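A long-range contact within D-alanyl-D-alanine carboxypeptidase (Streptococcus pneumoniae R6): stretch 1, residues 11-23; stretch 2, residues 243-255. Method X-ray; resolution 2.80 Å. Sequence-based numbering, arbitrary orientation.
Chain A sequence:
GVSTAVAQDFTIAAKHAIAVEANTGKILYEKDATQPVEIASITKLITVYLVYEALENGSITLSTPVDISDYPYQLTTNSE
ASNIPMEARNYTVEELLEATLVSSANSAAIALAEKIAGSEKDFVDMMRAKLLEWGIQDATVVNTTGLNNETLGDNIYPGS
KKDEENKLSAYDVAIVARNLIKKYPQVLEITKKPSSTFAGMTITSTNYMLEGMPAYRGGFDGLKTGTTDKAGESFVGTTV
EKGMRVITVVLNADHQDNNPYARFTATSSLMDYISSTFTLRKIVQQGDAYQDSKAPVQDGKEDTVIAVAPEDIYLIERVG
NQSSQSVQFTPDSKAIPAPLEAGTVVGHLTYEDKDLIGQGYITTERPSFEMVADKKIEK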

# COMPACT_ATOMS: atom_id res chain seq x y z
N THR A 11 -6.32 22.35 2.32
CA THR A 11 -4.97 22.11 2.85
C THR A 11 -5.11 21.13 4.01
O THR A 11 -6.06 21.21 4.78
CB THR A 11 -4.33 23.39 3.39
OG1 THR A 11 -4.37 24.41 2.38
CG2 THR A 11 -2.87 23.13 3.76
N ILE A 12 -4.16 20.22 4.13
CA ILE A 12 -4.22 19.24 5.20
C ILE A 12 -3.40 19.68 6.41
O ILE A 12 -2.35 20.30 6.26
CB ILE A 12 -3.71 17.86 4.72
CG1 ILE A 12 -3.99 16.81 5.79
CG2 ILE A 12 -2.23 17.94 4.35
CD1 ILE A 12 -4.19 15.41 5.23
N ALA A 13 -3.91 19.38 7.59
CA ALA A 13 -3.25 19.75 8.84
C ALA A 13 -2.16 18.74 9.19
O ALA A 13 -2.19 18.11 10.26
CB ALA A 13 -4.27 19.85 9.95
N ALA A 14 -1.21 18.58 8.28
CA ALA A 14 -0.10 17.66 8.44
C ALA A 14 1.06 18.26 7.66
O ALA A 14 0.83 18.99 6.69
CB ALA A 14 -0.46 16.29 7.88
N LYS A 15 2.29 17.97 8.06
CA LYS A 15 3.44 18.53 7.37
C LYS A 15 3.66 17.92 6.00
O LYS A 15 4.10 18.61 5.08
CB LYS A 15 4.72 18.35 8.20
CG LYS A 15 4.69 19.10 9.51
CD LYS A 15 6.09 19.38 10.03
CE LYS A 15 6.04 20.07 11.40
NZ LYS A 15 5.21 21.31 11.37
N HIS A 16 3.34 16.64 5.86
CA HIS A 16 3.54 15.94 4.59
C HIS A 16 2.42 14.97 4.33
O HIS A 16 1.96 14.29 5.25
CB HIS A 16 4.85 15.15 4.62
CG HIS A 16 6.02 15.96 5.05
ND1 HIS A 16 6.70 16.80 4.18
CD2 HIS A 16 6.62 16.11 6.25
CE1 HIS A 16 7.66 17.42 4.84
NE2 HIS A 16 7.63 17.02 6.10
N ALA A 17 2.00 14.86 3.08
CA ALA A 17 0.93 13.94 2.75
C ALA A 17 0.76 13.75 1.25
O ALA A 17 1.15 14.61 0.46
CB ALA A 17 -0.38 14.42 3.37
N ILE A 18 0.18 12.61 0.89
CA ILE A 18 -0.11 12.31 -0.51
C ILE A 18 -1.22 11.28 -0.53
O ILE A 18 -1.31 10.43 0.36
CB ILE A 18 1.12 11.72 -1.25
CG1 ILE A 18 0.83 11.68 -2.76
CG2 ILE A 18 1.41 10.31 -0.75
CD1 ILE A 18 2.02 11.28 -3.61
N ALA A 19 -2.08 11.36 -1.54
CA ALA A 19 -3.19 10.44 -1.68
C ALA A 19 -3.18 9.90 -3.10
O ALA A 19 -2.99 10.66 -4.05
CB ALA A 19 -4.49 11.17 -1.40
N VAL A 20 -3.37 8.59 -3.26
CA VAL A 20 -3.40 8.01 -4.60
C VAL A 20 -4.49 6.97 -4.78
O VAL A 20 -4.90 6.33 -3.82
CB VAL A 20 -2.05 7.35 -4.97
CG1 VAL A 20 -0.96 8.39 -4.99
CG2 VAL A 20 -1.71 6.25 -3.98
N GLU A 21 -4.96 6.83 -6.01
CA GLU A 21 -5.98 5.83 -6.30
C GLU A 21 -5.16 4.56 -6.42
O GLU A 21 -4.32 4.44 -7.30
CB GLU A 21 -6.69 6.16 -7.61
CG GLU A 21 -7.87 5.28 -7.92
CD GLU A 21 -7.47 3.96 -8.52
OE1 GLU A 21 -6.72 3.97 -9.52
OE2 GLU A 21 -7.91 2.91 -8.00
N ALA A 22 -5.39 3.62 -5.51
CA ALA A 22 -4.64 2.38 -5.45
C ALA A 22 -4.30 1.72 -6.78
O ALA A 22 -3.13 1.56 -7.12
CB ALA A 22 -5.35 1.37 -4.57
N ASN A 23 -5.33 1.37 -7.54
CA ASN A 23 -5.11 0.68 -8.79
C ASN A 23 -4.18 1.33 -9.81
O ASN A 23 -3.26 0.68 -10.30
CB ASN A 23 -6.44 0.34 -9.44
CG ASN A 23 -6.30 -0.73 -10.48
OD1 ASN A 23 -5.43 -1.60 -10.36
ND2 ASN A 23 -7.15 -0.70 -11.50
N GLY A 243 -16.94 3.62 -4.47
CA GLY A 243 -16.44 2.66 -5.44
C GLY A 243 -14.96 2.74 -5.80
O GLY A 243 -14.48 1.93 -6.60
N MSE A 244 -14.25 3.69 -5.20
CA MSE A 244 -12.83 3.89 -5.50
C MSE A 244 -11.90 3.65 -4.31
O MSE A 244 -12.16 4.13 -3.20
CB MSE A 244 -12.63 5.30 -6.05
CG MSE A 244 -11.19 5.73 -6.31
SE MSE A 244 -11.11 7.52 -7.08
CE MSE A 244 -11.08 8.59 -5.48
N ARG A 245 -10.82 2.91 -4.54
CA ARG A 245 -9.84 2.63 -3.50
C ARG A 245 -8.78 3.72 -3.44
O ARG A 245 -8.12 4.03 -4.44
CB ARG A 245 -9.16 1.28 -3.73
CG ARG A 245 -8.16 0.93 -2.66
CD ARG A 245 -8.35 -0.50 -2.21
NE ARG A 245 -8.40 -0.56 -0.75
CZ ARG A 245 -9.10 -1.46 -0.07
NH1 ARG A 245 -9.81 -2.38 -0.71
NH2 ARG A 245 -9.12 -1.40 1.26
N VAL A 246 -8.62 4.29 -2.26
CA VAL A 246 -7.67 5.37 -2.07
C VAL A 246 -6.64 5.01 -1.03
O VAL A 246 -6.98 4.45 0.02
CB VAL A 246 -8.39 6.65 -1.60
CG1 VAL A 246 -7.36 7.74 -1.30
CG2 VAL A 246 -9.38 7.13 -2.66
N ILE A 247 -5.38 5.30 -1.33
CA ILE A 247 -4.31 5.07 -0.38
C ILE A 247 -3.94 6.44 0.12
O ILE A 247 -3.69 7.36 -0.65
CB ILE A 247 -3.09 4.41 -1.01
CG1 ILE A 247 -3.46 3.01 -1.50
CG2 ILE A 247 -1.97 4.32 0.04
CD1 ILE A 247 -2.27 2.18 -1.94
N THR A 248 -3.92 6.57 1.44
CA THR A 248 -3.64 7.83 2.12
C THR A 248 -2.38 7.78 2.97
O THR A 248 -2.15 6.83 3.73
CB THR A 248 -4.86 8.21 3.00
OG1 THR A 248 -5.79 8.96 2.21
CG2 THR A 248 -4.45 9.01 4.22
N VAL A 249 -1.55 8.82 2.84
CA VAL A 249 -0.40 8.91 3.69
C VAL A 249 -0.34 10.29 4.33
O VAL A 249 -0.17 11.30 3.69
CB VAL A 249 0.80 8.67 2.80
CG1 VAL A 249 2.06 8.65 3.62
CG2 VAL A 249 0.65 7.35 2.06
N VAL A 250 -0.59 10.34 5.64
CA VAL A 250 -0.49 11.59 6.39
C VAL A 250 0.69 11.45 7.39
O VAL A 250 0.58 10.75 8.37
CB VAL A 250 -1.82 11.75 7.17
CG1 VAL A 250 -1.65 12.66 8.40
CG2 VAL A 250 -2.95 12.31 6.33
N LEU A 251 1.85 12.14 7.15
CA LEU A 251 2.94 11.97 8.15
C LEU A 251 3.62 13.24 8.63
O LEU A 251 4.83 13.40 8.50
CB LEU A 251 4.10 11.11 7.65
CG LEU A 251 4.00 10.57 6.24
CD1 LEU A 251 5.18 11.00 5.38
CD2 LEU A 251 4.04 9.06 6.25
N ASN A 252 2.80 14.17 9.11
CA ASN A 252 3.13 14.68 10.40
C ASN A 252 2.02 15.58 10.87
O ASN A 252 2.01 16.78 10.64
CB ASN A 252 4.39 15.49 10.26
CG ASN A 252 5.00 15.58 11.62
OD1 ASN A 252 6.23 15.66 11.78
ND2 ASN A 252 4.14 15.47 12.63
N ALA A 253 0.96 14.95 11.46
CA ALA A 253 -0.29 15.63 11.61
C ALA A 253 -0.10 16.65 12.66
O ALA A 253 0.57 16.41 13.64
CB ALA A 253 -1.38 14.65 12.03
N ASP A 254 -0.69 17.81 12.44
CA ASP A 254 -0.32 18.78 13.44
C ASP A 254 -0.95 18.36 14.71
O ASP A 254 -2.04 17.79 14.74
CB ASP A 254 -0.81 20.19 13.06
CG ASP A 254 -0.16 20.63 11.76
OD1 ASP A 254 0.90 20.11 11.44
OD2 ASP A 254 -0.77 21.40 11.04
N HIS A 255 -0.21 18.59 15.79
CA HIS A 255 -0.68 18.03 17.01
C HIS A 255 -1.77 18.95 17.54
O HIS A 255 -1.62 20.16 17.64
CB HIS A 255 0.51 17.91 17.97
CG HIS A 255 0.03 17.60 19.36
ND1 HIS A 255 -0.17 16.34 19.79
CD2 HIS A 255 -0.36 18.48 20.37
CE1 HIS A 255 -0.59 16.46 21.06
NE2 HIS A 255 -0.71 17.73 21.44

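Antiparallel strands can join chain segments far apart in sequence through hydrogen bonds between backbones, while side chains pack on the two faces. This carboxypeptidase offers a clear example: its two stretches, at least 223 residues apart wherever they touch, bury 865 Å² between them.

The pairing begins before the regular strand. Ile-12 reaches across with its end, CD1 lying 3.5 Å from Val-250 CG2. Ala-13 O accepts a hydrogen bond from Asp-254 N (2.7 Å), and the small side chain of Ala-14 accompanies a close backbone approach, with Ala-14 CA 3.8 Å from Ala-253 CA. Lys-15 N then donates to Asn-252 O (2.9 Å). Lys-15 is exposed, and its NZ stands 4.5 Å from Asp-254 OD1: opposite charges near each other, but beyond a salt bridge. His-16 O receives Leu-251 N at 2.9 Å.

From Ala-17 the classic alternation takes over. Ala-17, Ala-19 and Glu-21 share a face with Val-250, Thr-248 and Val-246, respectively, at non-hydrogen-bonded pairs where CA atoms come within 4.6 Å. Ile-18 and Val-20 occupy the other face and sit at the hydrogen-bonded pairs. Ile-18 N donates to Val-249 O (3.1 Å) and its O accepts from Val-249 N (3.0 Å); Val-20 repeats the exchange with Ile-247, N to O at 2.9 Å and O to N at 2.7 Å. These branched apolar residues suit a buried face: Ile-18 CG2 lies 4.0 Å from Val-249 CB, and Val-20 CG2 3.8 Å from Ile-247 CB.

Glu-21 is buried; its CG lies 3.7 Å from CG of selenomethionine Met-244, and its OE2 accepts a weak hydrogen bond from Asn-23 N at 3.0 Å. Ala-22 closes the ladder: its N donates to Arg-245 O (3.0 Å), while its compact CB fits 3.4 Å from Arg-245 CG and 4.0 Å from Ile-247 CG1.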